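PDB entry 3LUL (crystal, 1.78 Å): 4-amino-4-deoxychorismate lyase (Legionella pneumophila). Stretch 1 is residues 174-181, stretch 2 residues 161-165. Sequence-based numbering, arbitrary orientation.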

# COMPACT_ATOMS: atom_id res chain seq x y z
N GLU B 174 6.55 -2.70 14.96
CA GLU B 174 5.30 -2.13 15.46
C GLU B 174 4.17 -3.06 15.12
O GLU B 174 4.38 -4.07 14.43
CB GLU B 174 5.08 -0.78 14.78
CG GLU B 174 4.96 -0.90 13.29
CD GLU B 174 5.11 0.41 12.55
OE1 GLU B 174 5.23 1.46 13.20
OE2 GLU B 174 5.02 0.36 11.31
N THR B 175 2.96 -2.74 15.58
CA THR B 175 1.78 -3.48 15.16
C THR B 175 1.11 -2.86 13.91
O THR B 175 1.70 -2.03 13.22
CB THR B 175 0.73 -3.61 16.32
OG1 THR B 175 0.08 -2.36 16.56
CG2 THR B 175 1.40 -4.17 17.61
N THR B 176 -0.12 -3.27 13.64
CA THR B 176 -0.92 -2.67 12.54
C THR B 176 -1.33 -1.22 12.78
O THR B 176 -1.73 -0.52 11.84
CB THR B 176 -2.20 -3.45 12.28
OG1 THR B 176 -3.10 -3.34 13.40
CG2 THR B 176 -1.89 -4.92 11.97
N CYS B 177 -1.28 -0.77 14.03
CA CYS B 177 -1.79 0.56 14.37
C CYS B 177 -1.12 1.25 15.56
O CYS B 177 -1.60 2.29 16.01
CB CYS B 177 -3.29 0.43 14.64
SG CYS B 177 -3.65 -0.51 16.14
N ALA B 178 -0.00 0.71 16.04
CA ALA B 178 0.56 1.18 17.28
C ALA B 178 2.04 0.84 17.41
O ALA B 178 2.52 -0.15 16.81
CB ALA B 178 -0.25 0.62 18.47
N ASN B 179 2.76 1.70 18.13
CA ASN B 179 4.14 1.43 18.50
C ASN B 179 4.16 0.51 19.71
O ASN B 179 3.18 0.44 20.47
CB ASN B 179 4.88 2.74 18.80
CG ASN B 179 5.09 3.60 17.54
OD1 ASN B 179 4.56 4.69 17.43
ND2 ASN B 179 5.87 3.08 16.59
N LEU B 180 5.28 -0.17 19.89
CA LEU B 180 5.48 -1.11 21.00
C LEU B 180 6.55 -0.67 21.96
O LEU B 180 7.62 -0.20 21.57
CB LEU B 180 5.88 -2.49 20.47
CG LEU B 180 6.01 -3.60 21.53
CD1 LEU B 180 5.51 -4.95 21.01
CD2 LEU B 180 7.43 -3.75 21.97
N PHE B 181 6.27 -0.88 23.25
CA PHE B 181 7.19 -0.62 24.36
C PHE B 181 7.22 -1.90 25.19
O PHE B 181 6.23 -2.64 25.26
CB PHE B 181 6.68 0.54 25.24
CG PHE B 181 6.94 1.92 24.65
CD1 PHE B 181 6.10 2.46 23.70
CD2 PHE B 181 7.97 2.69 25.13
CE1 PHE B 181 6.32 3.72 23.19
CE2 PHE B 181 8.20 3.96 24.61
CZ PHE B 181 7.37 4.46 23.63
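Stretch 2, residues 161-165: DDALF

Stretch 2 runs as an extended strand from Asp162 onward and continues beyond Phe165. It lies antiparallel to the start of stretch 1, so that Phe165 comes nearest to Glu174 and Leu164 to Thr175, with CA–CA distances of 5.7 and 4.3 Å. Stretch 1 then turns through Thr176, Cys177 and Ala178 and resumes as a strand at Asn179; across this turn, Thr175 N donates to Ala178 O at 2.9 Å. Together the two stretches bury 395 Å² of surface, and most of the contact falls on residues 174 to 176 and 162 to 165.

Asp161 precedes the strand and makes no contact with stretch 1. Asp162, whose backbone is fully extended (phi/psi -154/168°), directs its CA-to-CB bond toward stretch 1 and, with chi1 in the t well, brings its carboxylate against the turn. There it accepts two hydroxyl hydrogen bonds: Thr176 OG1 donates to Asp162 OD1 at a short 2.5 Å, and Thr175 OG1 donates to Asp162 OD2 at 3.2 Å. Asp162 OD1 also accepts a hydrogen bond from Ala163 N at 2.8 Å, within its own strand, while Cys177 SG lies 3.6 Å from Asp162 OD2. Thr175 OG1 in turn accepts a hydrogen bond from Cys177 N at 3.3 Å, so the same hydroxyl links the carboxylate to the backbone of the turn.

Ala163 meets stretch 1 mainly through its carbonyl. Ala163 O lies 3.1 Å from Thr175 CA, in a CA-H...O contact, and accepts a weak hydrogen bond from Thr176 N at 3.4 Å, where the N-H...O angle is only 126°. Its methyl group remains close to the next threonine, with Ala163 CB 4.1 Å from Thr176 CG2.

Leu164 and Thr175 place their side chains on the same face of the sheet. The leucine extends with chi1 t and chi2 p, bringing Leu164 CD1 to 3.8 Å from Thr175 CG2 and 3.6 Å from Glu174 O. The same methyl packs against Leu180 beyond the turn, Leu164 CD1 to Leu180 CD1 being 3.7 Å, an apolar contact that joins the second strand of stretch 1 to the interface.

At Phe165 one backbone hydrogen bond is well formed: Phe165 N donates to Glu174 O at 3.0 Å with a nearly straight angle of 170°. The CA-to-CB bond points sideways, yet the ring reaches toward stretch 1 and extends along it from Glu174 toward Thr176. Its edge faces the backbone, with Phe165 CE2 3.9 Å from both Thr175 C and Thr176 N, and also 3.9 Å from Thr176 CG2.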

# COMPACT_ATOMS: atom_id res chain seq x y z
N ASP B 161 -5.95 -10.34 18.74
CA ASP B 161 -6.52 -9.03 18.46
C ASP B 161 -5.77 -8.23 17.39
O ASP B 161 -6.38 -7.46 16.66
CB ASP B 161 -6.57 -8.21 19.75
CG ASP B 161 -7.39 -8.90 20.82
OD1 ASP B 161 -8.57 -9.21 20.54
OD2 ASP B 161 -6.85 -9.17 21.90
N ASP B 162 -4.45 -8.37 17.34
CA ASP B 162 -3.63 -7.50 16.48
C ASP B 162 -2.38 -8.29 16.15
O ASP B 162 -2.15 -9.37 16.73
CB ASP B 162 -3.36 -6.18 17.21
CG ASP B 162 -2.88 -5.03 16.29
OD1 ASP B 162 -2.69 -5.22 15.05
OD2 ASP B 162 -2.66 -3.93 16.86
N ALA B 163 -1.61 -7.79 15.19
CA ALA B 163 -0.44 -8.44 14.64
C ALA B 163 0.78 -7.55 14.87
O ALA B 163 0.67 -6.32 14.80
CB ALA B 163 -0.61 -8.65 13.15
N LEU B 164 1.91 -8.19 15.13
CA LEU B 164 3.20 -7.58 15.36
C LEU B 164 4.17 -7.95 14.23
O LEU B 164 4.36 -9.13 13.89
CB LEU B 164 3.76 -8.05 16.70
CG LEU B 164 5.04 -7.40 17.18
CD1 LEU B 164 4.84 -5.89 17.51
CD2 LEU B 164 5.52 -8.17 18.45
N PHE B 165 4.76 -6.92 13.64
CA PHE B 165 5.74 -7.06 12.56
C PHE B 165 7.19 -6.96 13.03
O PHE B 165 7.53 -6.22 13.97
CB PHE B 165 5.52 -6.01 11.48
CG PHE B 165 4.13 -6.01 10.93
CD1 PHE B 165 3.78 -6.84 9.87
CD2 PHE B 165 3.17 -5.19 11.46
CE1 PHE B 165 2.50 -6.84 9.32
CE2 PHE B 165 1.85 -5.18 10.92
CZ PHE B 165 1.52 -6.03 9.86